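Local coordinates for uncharacterized protein A6V7T0 (Pseudomonas aeruginosa, PDB 3K12) that is of unknown function but has the fold of the YjgF-like family, in which a mixed beta sheet backed by two helices assembles into a trimer, at residues 39-44 against 79-84; 55-59 against 83-88; 61-67 against 90-96; 66-72 against 104-109. All coordinates share one frame; numbering follows the deposited sequence.

Interaction 1 of 4, residues 39-44 against 79-84; sequences TRQILE and VWDQWF
A bound water joins Leu43 to Trp83: it accepts from the indole NE1 at 2.9 Å and donates to the carbonyl O of Leu43 at 3.0 Å. The water sits at the indole's edge, in the ring plane, and serves both groups at once. Over the face of the same ring comes Leu43 CB, 3.7 Å from the centroid of the six-membered ring, a CH-pi contact. With CG of Trp83 anti to its backbone N (chi1 -169°), the ring lies alongside helix 35-52, where Leu43 CD1 covers its pyrrole part. Leu43 CD2 reaches Phe84 CZ at 4.1 Å. One turn back, Val79 CG1 wedges between Thr39 CG2, 3.8 Å away, and the aliphatic CG of Arg40, while Val79 CG2 lies over one face of the Arg40 guanidinium. At the rim of that group Arg40 NH1 makes a weak hydrogen bond of 3.4 Å to Gln82 OE1. The two helix segments run at 38° to each other. Leu43 and Val79, with the Trp83 ring, thus fill the interior of the interface, and long polar chains close its outer side, so cohesion here rests mainly on apolar packing, with the water bridge supplying the sound polar link.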
# COMPACT_ATOMS: atom_id res chain seq x y z
N THR D 39 -13.71 -0.37 -13.34
CA THR D 39 -12.46 -1.10 -13.32
C THR D 39 -11.72 -0.93 -14.67
O THR D 39 -10.51 -0.71 -14.72
CB THR D 39 -12.68 -2.59 -12.98
OG1 THR D 39 -13.31 -2.68 -11.69
CG2 THR D 39 -11.35 -3.34 -12.95
N ARG D 40 -12.48 -1.04 -15.78
CA ARG D 40 -11.88 -0.87 -17.10
C ARG D 40 -11.31 0.55 -17.25
O ARG D 40 -10.21 0.70 -17.75
CB ARG D 40 -12.95 -1.03 -18.18
CG ARG D 40 -13.62 -2.35 -18.21
CD ARG D 40 -14.87 -2.38 -19.15
NE ARG D 40 -15.33 -3.76 -19.18
CZ ARG D 40 -14.60 -4.74 -19.72
NH1 ARG D 40 -15.00 -5.99 -19.67
NH2 ARG D 40 -13.47 -4.42 -20.31
N GLN D 41 -12.10 1.55 -16.87
CA GLN D 41 -11.65 2.95 -16.94
C GLN D 41 -10.33 3.15 -16.20
O GLN D 41 -9.40 3.79 -16.72
CB GLN D 41 -12.66 3.93 -16.36
CG GLN D 41 -13.92 4.16 -17.20
CD GLN D 41 -14.86 5.10 -16.50
OE1 GLN D 41 -14.50 6.24 -16.19
NE2 GLN D 41 -16.07 4.62 -16.20
N ILE D 42 -10.26 2.60 -14.99
CA ILE D 42 -9.07 2.72 -14.15
C ILE D 42 -7.89 2.00 -14.77
O ILE D 42 -6.81 2.57 -14.87
CB ILE D 42 -9.36 2.21 -12.73
CG1 ILE D 42 -10.29 3.18 -11.99
CG2 ILE D 42 -8.04 1.98 -11.95
CD1 ILE D 42 -10.97 2.55 -10.79
N LEU D 43 -8.08 0.75 -15.19
CA LEU D 43 -6.99 0.03 -15.79
C LEU D 43 -6.52 0.67 -17.09
O LEU D 43 -5.33 0.65 -17.39
CB LEU D 43 -7.33 -1.45 -16.01
CG LEU D 43 -7.51 -2.24 -14.69
CD1 LEU D 43 -8.18 -3.60 -15.01
CD2 LEU D 43 -6.16 -2.49 -14.06
N GLU D 44 -7.47 1.26 -17.85
CA GLU D 44 -7.02 1.96 -19.05
C GLU D 44 -6.19 3.20 -18.73
O GLU D 44 -5.18 3.45 -19.40
CB GLU D 44 -8.17 2.35 -19.97
CG GLU D 44 -7.61 3.15 -21.13
CD GLU D 44 -8.57 3.34 -22.25
OE1 GLU D 44 -8.16 3.11 -23.41
OE2 GLU D 44 -9.72 3.73 -21.96
N VAL D 79 -13.07 -8.38 -14.90
CA VAL D 79 -12.24 -7.51 -15.74
C VAL D 79 -10.75 -7.77 -15.51
O VAL D 79 -9.97 -7.86 -16.46
CB VAL D 79 -12.59 -6.01 -15.52
CG1 VAL D 79 -11.69 -5.10 -16.32
CG2 VAL D 79 -14.05 -5.78 -15.86
N TRP D 80 -10.34 -7.85 -14.23
CA TRP D 80 -8.96 -8.15 -13.89
C TRP D 80 -8.43 -9.36 -14.66
O TRP D 80 -7.34 -9.34 -15.22
CB TRP D 80 -8.85 -8.36 -12.36
CG TRP D 80 -7.45 -8.55 -11.87
CD1 TRP D 80 -6.77 -9.72 -11.80
CD2 TRP D 80 -6.55 -7.53 -11.41
NE1 TRP D 80 -5.49 -9.50 -11.32
CE2 TRP D 80 -5.34 -8.16 -11.07
CE3 TRP D 80 -6.66 -6.14 -11.25
CZ2 TRP D 80 -4.22 -7.46 -10.55
CZ3 TRP D 80 -5.56 -5.44 -10.74
CH2 TRP D 80 -4.35 -6.10 -10.40
N ASP D 81 -9.24 -10.43 -14.68
CA ASP D 81 -8.85 -11.68 -15.33
C ASP D 81 -8.81 -11.59 -16.86
O ASP D 81 -8.17 -12.42 -17.53
CB ASP D 81 -9.80 -12.81 -14.89
CG ASP D 81 -9.64 -13.19 -13.43
OD1 ASP D 81 -8.63 -12.81 -12.79
OD2 ASP D 81 -10.55 -13.87 -12.90
N GLN D 82 -9.44 -10.56 -17.41
CA GLN D 82 -9.43 -10.33 -18.86
C GLN D 82 -8.38 -9.36 -19.32
O GLN D 82 -8.25 -9.12 -20.50
CB GLN D 82 -10.80 -9.76 -19.31
CG GLN D 82 -11.88 -10.81 -19.32
CD GLN D 82 -13.27 -10.25 -19.47
OE1 GLN D 82 -13.48 -9.08 -19.85
NE2 GLN D 82 -14.25 -11.09 -19.17
N TRP D 83 -7.63 -8.78 -18.39
CA TRP D 83 -6.81 -7.62 -18.70
C TRP D 83 -5.33 -7.90 -18.93
O TRP D 83 -4.70 -7.33 -19.81
CB TRP D 83 -6.97 -6.59 -17.55
CG TRP D 83 -6.37 -5.25 -17.90
CD1 TRP D 83 -5.15 -4.78 -17.52
CD2 TRP D 83 -6.97 -4.22 -18.68
NE1 TRP D 83 -4.94 -3.52 -18.04
CE2 TRP D 83 -6.05 -3.15 -18.76
CE3 TRP D 83 -8.21 -4.10 -19.32
CZ2 TRP D 83 -6.33 -1.97 -19.46
CZ3 TRP D 83 -8.49 -2.91 -20.00
CH2 TRP D 83 -7.56 -1.87 -20.05
N PHE D 84 -4.75 -8.73 -18.05
CA PHE D 84 -3.30 -8.89 -18.03
C PHE D 84 -2.82 -10.10 -18.82
O PHE D 84 -3.53 -11.11 -18.89
CB PHE D 84 -2.79 -9.02 -16.57
CG PHE D 84 -2.99 -7.77 -15.75
CD1 PHE D 84 -2.07 -6.71 -15.86
CD2 PHE D 84 -4.05 -7.66 -14.87
CE1 PHE D 84 -2.22 -5.57 -15.11
CE2 PHE D 84 -4.22 -6.50 -14.10
CZ PHE D 84 -3.29 -5.44 -14.23
O HOH W 1 -3.09 -1.36 -17.40

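Interaction 2 of 4, residues 55-59 against 83-88; sequences SDRGQ and WFPEGR
Arg57 lays its guanidinium flat on the indole of Trp83, the planes only 4° apart and the centres separated by 3.8 Å. This stack is also a cation-pi contact, with CZ over the five-membered ring and NH2 reaching along to CZ2 of the benzene part. The same group bonds at its edge: Arg57 NH1 donates to the carbonyl O of Trp83 at 2.9 Å, on a lone pair in the carbonyl plane, with an N-H...O angle of 159°. Face and edge together fix the rotation of the guanidinium, and a salt bridge from NH2 to Asp47 of helix 35-52 adds a third hold. Arginine suits the place because it is flat, charged and rich in donors; its bend at chi3 (74°) turns the head over the ring while Arg57 CG rests 4.0 Å from Pro85 CD.

The backbone carbonyl of Arg57 meets the edge of the Phe84 ring, its O 3.2 Å from Phe84 CD1, and a water lies 2.7 Å from Arg57 O and 2.7 Å from Arg88 O. Both segments turn sharply here. Asp56 OD1 accepts from Gly58 N at 2.8 Å, an Asx turn within the type I turn 56-59, and a type II turn spans Pro85 to Arg88, with Gly87 at positive phi. Gly58 CA packs 4.3 Å from Pro85 CG. The contact lies at the surface, pairing the loop between helix 35-52 and strand 60-67 with the loop that leads from helix 73-83 to strand 91-96.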
# COMPACT_ATOMS: atom_id res chain seq x y z
N SER D 55 6.74 2.00 -19.72
CA SER D 55 6.31 0.79 -19.03
C SER D 55 5.07 0.25 -19.74
O SER D 55 4.65 0.77 -20.79
CB SER D 55 6.02 1.09 -17.55
OG SER D 55 5.69 -0.09 -16.80
N ASP D 56 4.46 -0.79 -19.17
CA ASP D 56 3.31 -1.43 -19.81
C ASP D 56 2.63 -2.34 -18.80
O ASP D 56 3.15 -2.56 -17.69
CB ASP D 56 3.71 -2.20 -21.09
CG ASP D 56 4.67 -3.32 -20.83
OD1 ASP D 56 4.23 -4.35 -20.25
OD2 ASP D 56 5.87 -3.22 -21.19
N ARG D 57 1.47 -2.89 -19.15
CA ARG D 57 0.67 -3.64 -18.19
C ARG D 57 1.26 -4.98 -17.80
O ARG D 57 0.73 -5.60 -16.88
CB ARG D 57 -0.77 -3.84 -18.68
CG ARG D 57 -0.90 -4.83 -19.85
CD ARG D 57 -2.38 -5.03 -20.15
NE ARG D 57 -2.89 -3.85 -20.83
CZ ARG D 57 -4.06 -3.82 -21.46
NH1 ARG D 57 -4.85 -4.88 -21.44
NH2 ARG D 57 -4.43 -2.72 -22.12
N GLY D 58 2.33 -5.39 -18.47
CA GLY D 58 3.06 -6.59 -18.10
C GLY D 58 4.17 -6.31 -17.10
O GLY D 58 4.89 -7.22 -16.75
N GLN D 59 4.33 -5.05 -16.67
CA GLN D 59 5.43 -4.67 -15.79
C GLN D 59 4.93 -4.15 -14.44
O GLN D 59 5.70 -3.49 -13.70
CB GLN D 59 6.28 -3.58 -16.45
CG GLN D 59 6.99 -4.05 -17.73
CD GLN D 59 8.08 -3.09 -18.16
OE1 GLN D 59 8.13 -2.66 -19.33
NE2 GLN D 59 8.94 -2.72 -17.23
N TRP D 83 -7.63 -8.78 -18.39
CA TRP D 83 -6.81 -7.62 -18.70
C TRP D 83 -5.33 -7.90 -18.93
O TRP D 83 -4.70 -7.33 -19.81
CB TRP D 83 -6.97 -6.59 -17.55
CG TRP D 83 -6.37 -5.25 -17.90
CD1 TRP D 83 -5.15 -4.78 -17.52
CD2 TRP D 83 -6.97 -4.22 -18.68
NE1 TRP D 83 -4.94 -3.52 -18.04
CE2 TRP D 83 -6.05 -3.15 -18.76
CE3 TRP D 83 -8.21 -4.10 -19.32
CZ2 TRP D 83 -6.33 -1.97 -19.46
CZ3 TRP D 83 -8.49 -2.91 -20.00
CH2 TRP D 83 -7.56 -1.87 -20.05
N PHE D 84 -4.75 -8.73 -18.05
CA PHE D 84 -3.30 -8.89 -18.03
C PHE D 84 -2.82 -10.10 -18.82
O PHE D 84 -3.53 -11.11 -18.89
CB PHE D 84 -2.79 -9.02 -16.57
CG PHE D 84 -2.99 -7.77 -15.75
CD1 PHE D 84 -2.07 -6.71 -15.86
CD2 PHE D 84 -4.05 -7.66 -14.87
CE1 PHE D 84 -2.22 -5.57 -15.11
CE2 PHE D 84 -4.22 -6.50 -14.10
CZ PHE D 84 -3.29 -5.44 -14.23
N PRO D 85 -1.63 -9.99 -19.45
CA PRO D 85 -1.04 -11.15 -20.14
C PRO D 85 -0.89 -12.33 -19.17
O PRO D 85 -0.61 -12.14 -17.97
CB PRO D 85 0.29 -10.64 -20.67
CG PRO D 85 0.44 -9.23 -20.17
CD PRO D 85 -0.80 -8.77 -19.54
N GLU D 86 -1.05 -13.55 -19.66
CA GLU D 86 -1.00 -14.74 -18.81
C GLU D 86 0.30 -14.78 -18.03
O GLU D 86 1.37 -14.65 -18.60
CB GLU D 86 -1.17 -16.04 -19.64
CG GLU D 86 -1.22 -17.27 -18.70
CD GLU D 86 -1.27 -18.62 -19.39
OE1 GLU D 86 -1.05 -18.70 -20.61
OE2 GLU D 86 -1.52 -19.62 -18.67
N GLY D 87 0.16 -14.98 -16.73
CA GLY D 87 1.30 -15.16 -15.84
C GLY D 87 2.00 -13.87 -15.43
O GLY D 87 2.90 -13.93 -14.58
N ARG D 88 1.58 -12.72 -15.97
CA ARG D 88 2.25 -11.46 -15.70
C ARG D 88 1.41 -10.46 -14.92
O ARG D 88 1.80 -9.31 -14.76
CB ARG D 88 2.77 -10.80 -16.99
CG ARG D 88 3.97 -11.51 -17.63
CD ARG D 88 4.58 -10.66 -18.74
NE ARG D 88 3.91 -10.83 -20.03
CZ ARG D 88 4.01 -9.99 -21.06
NH1 ARG D 88 3.37 -10.23 -22.20
NH2 ARG D 88 4.76 -8.89 -20.95
O HOH W 2 1.92 -6.63 -14.70

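Interaction 3 of 4, residues 61-67 against 90-96; sequences LSVRILL and PTRACSL
Arg64 grips the hydroxyl of Ser95 end-on, NH1 at 2.9 Å and NH2 at 3.1 Å from Ser95 OG, all close to the guanidinium plane. NH2 also donates to Ala93 O, approaching from above the carbonyl plane, while Ile65 N reaches Ala93 O at 2.9 Å from the opposite face; two donors thus share one acceptor without competing for space. The bend of the arginine at chi2 (68°) brings its head back over the sheet, where Leu66 CD2 covers one face. At the start of the strands Leu61 O takes a bond of 2.8 Å from Thr91 OG1, on a lone pair, besides a weak one from Thr91 N. From there on the backbone bonds alternate between the strands, from Val63 N to Thr91 O through to Leu67 N with Ser95 O.

On the other face the packing is mostly apolar: Val63 CG2 meets Pro90 CG at 3.6 Å, Ile65 CG2 lies beside Cys94 SG, and Leu67 and Leu96 run side by side. Ile65 CD1 also sits over the guanidinium face of Arg92, 3.8 Å from Arg92 CZ, while Asn77 holds the polar end. Strands 60-67 and 91-96 form the beta-alpha-beta unit with helix 73-83, which covers this face through Trp80, Leu76 and Tyr73. Strand 106-113 flanks 60-67 on its other side, and the second subunit packs against Arg64, Thr91 and Ala93.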
# COMPACT_ATOMS: atom_id res chain seq x y z
N LEU D 61 3.93 -4.28 -10.54
CA LEU D 61 4.51 -5.06 -9.43
C LEU D 61 3.49 -5.28 -8.34
O LEU D 61 3.33 -6.41 -7.86
CB LEU D 61 5.73 -4.33 -8.84
CG LEU D 61 6.86 -4.19 -9.86
CD1 LEU D 61 7.90 -3.17 -9.38
CD2 LEU D 61 7.57 -5.51 -10.24
N SER D 62 2.79 -4.20 -7.92
CA SER D 62 1.77 -4.33 -6.87
C SER D 62 0.60 -3.43 -7.17
O SER D 62 0.78 -2.31 -7.67
CB SER D 62 2.33 -4.01 -5.45
OG SER D 62 2.69 -2.65 -5.35
N VAL D 63 -0.60 -3.91 -6.84
CA VAL D 63 -1.81 -3.07 -6.92
C VAL D 63 -2.60 -3.24 -5.64
O VAL D 63 -2.94 -4.36 -5.26
CB VAL D 63 -2.71 -3.41 -8.16
CG1 VAL D 63 -3.91 -2.44 -8.23
CG2 VAL D 63 -1.89 -3.34 -9.41
N ARG D 64 -2.85 -2.13 -4.95
CA ARG D 64 -3.75 -2.11 -3.81
C ARG D 64 -5.11 -1.78 -4.34
O ARG D 64 -5.29 -0.79 -5.06
CB ARG D 64 -3.27 -1.05 -2.80
CG ARG D 64 -4.11 -0.97 -1.54
CD ARG D 64 -3.97 -2.23 -0.66
NE ARG D 64 -4.68 -1.98 0.58
CZ ARG D 64 -5.86 -2.49 0.91
NH1 ARG D 64 -6.42 -2.10 2.04
NH2 ARG D 64 -6.46 -3.40 0.14
N ILE D 65 -6.08 -2.63 -4.05
CA ILE D 65 -7.45 -2.45 -4.58
C ILE D 65 -8.41 -2.20 -3.44
O ILE D 65 -8.59 -3.07 -2.56
CB ILE D 65 -7.92 -3.70 -5.37
CG1 ILE D 65 -6.92 -4.03 -6.46
CG2 ILE D 65 -9.32 -3.44 -5.97
CD1 ILE D 65 -7.22 -5.36 -7.25
N LEU D 66 -9.02 -1.02 -3.43
CA LEU D 66 -9.98 -0.63 -2.41
C LEU D 66 -11.35 -0.72 -3.06
O LEU D 66 -11.64 0.01 -4.00
CB LEU D 66 -9.67 0.80 -1.89
CG LEU D 66 -8.21 1.09 -1.55
CD1 LEU D 66 -8.05 2.57 -1.24
CD2 LEU D 66 -7.83 0.25 -0.32
N LEU D 67 -12.18 -1.63 -2.56
CA LEU D 67 -13.46 -1.95 -3.19
C LEU D 67 -14.58 -1.41 -2.32
O LEU D 67 -14.60 -1.66 -1.12
CB LEU D 67 -13.56 -3.47 -3.38
CG LEU D 67 -14.84 -3.98 -4.03
CD1 LEU D 67 -14.95 -3.60 -5.51
CD2 LEU D 67 -14.80 -5.51 -3.97
N PRO D 90 0.03 -8.42 -11.83
CA PRO D 90 0.79 -8.02 -10.64
C PRO D 90 0.24 -8.62 -9.36
O PRO D 90 -0.92 -9.08 -9.31
CB PRO D 90 0.58 -6.51 -10.60
CG PRO D 90 -0.84 -6.32 -11.21
CD PRO D 90 -0.82 -7.33 -12.35
N THR D 91 1.07 -8.56 -8.31
CA THR D 91 0.56 -8.88 -6.98
C THR D 91 -0.52 -7.89 -6.61
O THR D 91 -0.49 -6.74 -7.05
CB THR D 91 1.69 -8.88 -5.92
OG1 THR D 91 2.12 -7.53 -5.64
CG2 THR D 91 2.85 -9.75 -6.36
N ARG D 92 -1.47 -8.31 -5.79
CA ARG D 92 -2.60 -7.47 -5.43
C ARG D 92 -3.04 -7.75 -4.01
O ARG D 92 -2.78 -8.81 -3.45
CB ARG D 92 -3.75 -7.58 -6.44
CG ARG D 92 -4.09 -8.97 -6.89
CD ARG D 92 -5.41 -9.01 -7.66
NE ARG D 92 -6.58 -9.11 -6.80
CZ ARG D 92 -7.83 -9.12 -7.27
NH1 ARG D 92 -8.05 -9.00 -8.58
NH2 ARG D 92 -8.86 -9.20 -6.43
N ALA D 93 -3.73 -6.79 -3.44
CA ALA D 93 -4.39 -6.98 -2.15
C ALA D 93 -5.67 -6.17 -2.17
O ALA D 93 -5.63 -4.96 -2.39
CB ALA D 93 -3.49 -6.55 -1.00
N CYS D 94 -6.79 -6.84 -1.97
CA CYS D 94 -8.10 -6.21 -2.11
C CYS D 94 -8.82 -6.30 -0.80
O CYS D 94 -8.85 -7.38 -0.21
CB CYS D 94 -8.91 -6.95 -3.17
SG CYS D 94 -10.62 -6.29 -3.42
N SER D 95 -9.37 -5.19 -0.36
CA SER D 95 -10.24 -5.17 0.83
C SER D 95 -11.37 -4.16 0.64
O SER D 95 -11.37 -3.38 -0.33
CB SER D 95 -9.39 -4.87 2.08
OG SER D 95 -8.90 -3.53 2.05
N LEU D 96 -12.36 -4.16 1.52
CA LEU D 96 -13.48 -3.25 1.36
C LEU D 96 -13.12 -1.96 2.07
O LEU D 96 -12.48 -1.97 3.14
CB LEU D 96 -14.75 -3.88 1.95
CG LEU D 96 -15.26 -5.13 1.21
CD1 LEU D 96 -16.48 -5.75 1.91
CD2 LEU D 96 -15.62 -4.88 -0.24

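Interaction 4 of 4, residues 66-72 against 104-109; sequences LLAHRED and WRVEMI
The antiparallel pairing of strands 60-67 and 106-113 ends here in a turn-rich segment closed by a salt bridge. Leu66 and Glu107 form the hydrogen-bonded pair, Leu66 N to Glu107 O at 2.8 Å and Glu107 N to Leu66 O at 2.9 Å; Leu67 and Val106 follow as a non-hydrogen-bonded pair. Beyond the strand, Ala68 N still donates to Arg105 O at 2.9 Å, from above the carbonyl plane, and the small Ala68 CB fits 3.5 Å from Trp104 O. Arg105, extended from CG to NE, reaches past His69 to Asp72, where Arg105 NH1 meets Asp72 OD2 at 2.9 Å on its syn lone pair. The carboxylate stands at 64° to the guanidinium, consistent with a single-nitrogen contact. A water donates to both Asp72 OD2 and Arg105 O, so the buried carboxylate oxygen has two partners. Arginine and aspartate thus fasten the 3-10 segment 70-72 to the strand's start. Glu107 OE1, on the same face as Leu66, hydrogen-bonds a glycerol, probably from the crystallisation liquor. Helix 35-52 covers the face of Leu67 and Val106 through Ile35, which also touches Asp72, while Ala93 of the third subunit packs on Glu107 and Ile109.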
# COMPACT_ATOMS: atom_id res chain seq x y z
N LEU D 66 -9.02 -1.02 -3.43
CA LEU D 66 -9.98 -0.63 -2.41
C LEU D 66 -11.35 -0.72 -3.06
O LEU D 66 -11.64 0.01 -4.00
CB LEU D 66 -9.67 0.80 -1.89
CG LEU D 66 -8.21 1.09 -1.55
CD1 LEU D 66 -8.05 2.57 -1.24
CD2 LEU D 66 -7.83 0.25 -0.32
N LEU D 67 -12.18 -1.63 -2.56
CA LEU D 67 -13.46 -1.95 -3.19
C LEU D 67 -14.58 -1.41 -2.32
O LEU D 67 -14.60 -1.66 -1.12
CB LEU D 67 -13.56 -3.47 -3.38
CG LEU D 67 -14.84 -3.98 -4.03
CD1 LEU D 67 -14.95 -3.60 -5.51
CD2 LEU D 67 -14.80 -5.51 -3.97
N ALA D 68 -15.52 -0.66 -2.90
CA ALA D 68 -16.57 -0.02 -2.09
C ALA D 68 -17.64 -0.98 -1.57
O ALA D 68 -18.15 -0.79 -0.46
CB ALA D 68 -17.22 1.14 -2.85
N HIS D 69 -17.98 -1.99 -2.37
CA HIS D 69 -19.15 -2.84 -2.13
C HIS D 69 -18.82 -4.29 -2.41
O HIS D 69 -18.35 -4.64 -3.50
CB HIS D 69 -20.33 -2.42 -3.01
CG HIS D 69 -20.69 -0.98 -2.92
ND1 HIS D 69 -21.27 -0.42 -1.79
CD2 HIS D 69 -20.57 0.02 -3.82
CE1 HIS D 69 -21.47 0.87 -2.01
NE2 HIS D 69 -21.05 1.16 -3.23
N ARG D 70 -19.11 -5.15 -1.43
CA ARG D 70 -18.85 -6.58 -1.53
C ARG D 70 -19.44 -7.24 -2.77
O ARG D 70 -18.79 -8.10 -3.38
CB ARG D 70 -19.42 -7.27 -0.28
CG ARG D 70 -19.28 -8.78 -0.33
CD ARG D 70 -19.70 -9.39 0.98
NE ARG D 70 -18.73 -9.10 2.03
CZ ARG D 70 -17.54 -9.68 2.13
NH1 ARG D 70 -17.15 -10.58 1.22
NH2 ARG D 70 -16.73 -9.36 3.14
N GLU D 71 -20.66 -6.84 -3.14
CA GLU D 71 -21.35 -7.44 -4.28
C GLU D 71 -20.66 -7.15 -5.62
O GLU D 71 -21.00 -7.76 -6.64
CB GLU D 71 -22.83 -7.04 -4.34
CG GLU D 71 -23.13 -5.58 -4.54
CD GLU D 71 -23.24 -4.77 -3.25
OE1 GLU D 71 -22.75 -5.21 -2.16
OE2 GLU D 71 -23.81 -3.66 -3.34
N ASP D 72 -19.69 -6.22 -5.62
CA ASP D 72 -18.94 -5.87 -6.82
C ASP D 72 -17.64 -6.67 -7.01
O ASP D 72 -16.93 -6.50 -8.01
CB ASP D 72 -18.61 -4.37 -6.79
CG ASP D 72 -19.78 -3.50 -7.21
OD1 ASP D 72 -20.79 -4.04 -7.73
OD2 ASP D 72 -19.70 -2.27 -7.02
N TRP D 104 -17.74 6.22 -6.39
CA TRP D 104 -16.61 5.38 -6.77
C TRP D 104 -16.81 3.97 -6.25
O TRP D 104 -17.06 3.79 -5.06
CB TRP D 104 -15.34 5.93 -6.13
CG TRP D 104 -14.95 7.30 -6.63
CD1 TRP D 104 -15.38 7.92 -7.77
CD2 TRP D 104 -14.04 8.19 -5.99
NE1 TRP D 104 -14.78 9.17 -7.88
CE2 TRP D 104 -13.96 9.35 -6.80
CE3 TRP D 104 -13.28 8.13 -4.82
CZ2 TRP D 104 -13.14 10.44 -6.47
CZ3 TRP D 104 -12.47 9.22 -4.49
CH2 TRP D 104 -12.42 10.35 -5.30
N ARG D 105 -16.70 2.97 -7.13
CA ARG D 105 -16.91 1.59 -6.71
C ARG D 105 -15.57 0.94 -6.39
O ARG D 105 -15.54 -0.10 -5.73
CB ARG D 105 -17.64 0.78 -7.80
CG ARG D 105 -19.10 1.22 -8.00
CD ARG D 105 -19.79 0.43 -9.11
NE ARG D 105 -21.20 0.86 -9.17
CZ ARG D 105 -22.17 0.42 -8.37
NH1 ARG D 105 -21.95 -0.54 -7.47
NH2 ARG D 105 -23.40 0.92 -8.49
N VAL D 106 -14.48 1.56 -6.84
CA VAL D 106 -13.17 0.96 -6.66
C VAL D 106 -12.09 2.03 -6.84
O VAL D 106 -12.27 3.01 -7.57
CB VAL D 106 -12.93 -0.24 -7.63
CG1 VAL D 106 -12.95 0.19 -9.10
CG2 VAL D 106 -11.65 -1.01 -7.26
N GLU D 107 -10.97 1.84 -6.16
CA GLU D 107 -9.82 2.70 -6.29
C GLU D 107 -8.59 1.81 -6.27
O GLU D 107 -8.54 0.86 -5.48
CB GLU D 107 -9.78 3.71 -5.15
CG GLU D 107 -8.56 4.65 -5.21
CD GLU D 107 -8.67 5.88 -4.30
OE1 GLU D 107 -7.67 6.65 -4.22
OE2 GLU D 107 -9.73 6.11 -3.69
N MSE D 108 -7.62 2.10 -7.13
CA MSE D 108 -6.39 1.30 -7.22
C MSE D 108 -5.18 2.18 -7.00
O MSE D 108 -5.16 3.36 -7.42
CB MSE D 108 -6.26 0.67 -8.58
CG MSE D 108 -7.31 -0.43 -8.75
SE MSE D 108 -7.04 -1.40 -10.40
CE MSE D 108 -8.64 -2.47 -10.41
N ILE D 109 -4.14 1.59 -6.40
CA ILE D 109 -2.86 2.27 -6.13
C ILE D 109 -1.76 1.36 -6.64
O ILE D 109 -1.76 0.15 -6.34
CB ILE D 109 -2.65 2.50 -4.61
CG1 ILE D 109 -3.91 3.06 -3.96
CG2 ILE D 109 -1.45 3.44 -4.40
CD1 ILE D 109 -3.93 2.93 -2.40
O HOH W 3 -17.76 -1.50 -5.12
O HOH W 4 -20.38 3.12 -5.19

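Overall arrangement
After the three N-terminal strands, helix 35-52 meets the end of helix 73-83 in interaction 1, closing a loop that contains strand 60-67. Interaction 2 spans a shorter loop, from the turn after helix 35-52 to the turn after helix 73-83, and shares Trp83 and Phe84 with interaction 1. Interaction 3 closes the beta-alpha-beta crossover, and interaction 4 reaches from the end of strand 60-67 to strand 106-113. Interactions 1 and 2 each cross 3 and 4, which also cross each other and share Leu66 and Leu67. Through Trp80 against Arg92 and Pro90, and Ile42 against Val106, the helix layer is tied to the sheet.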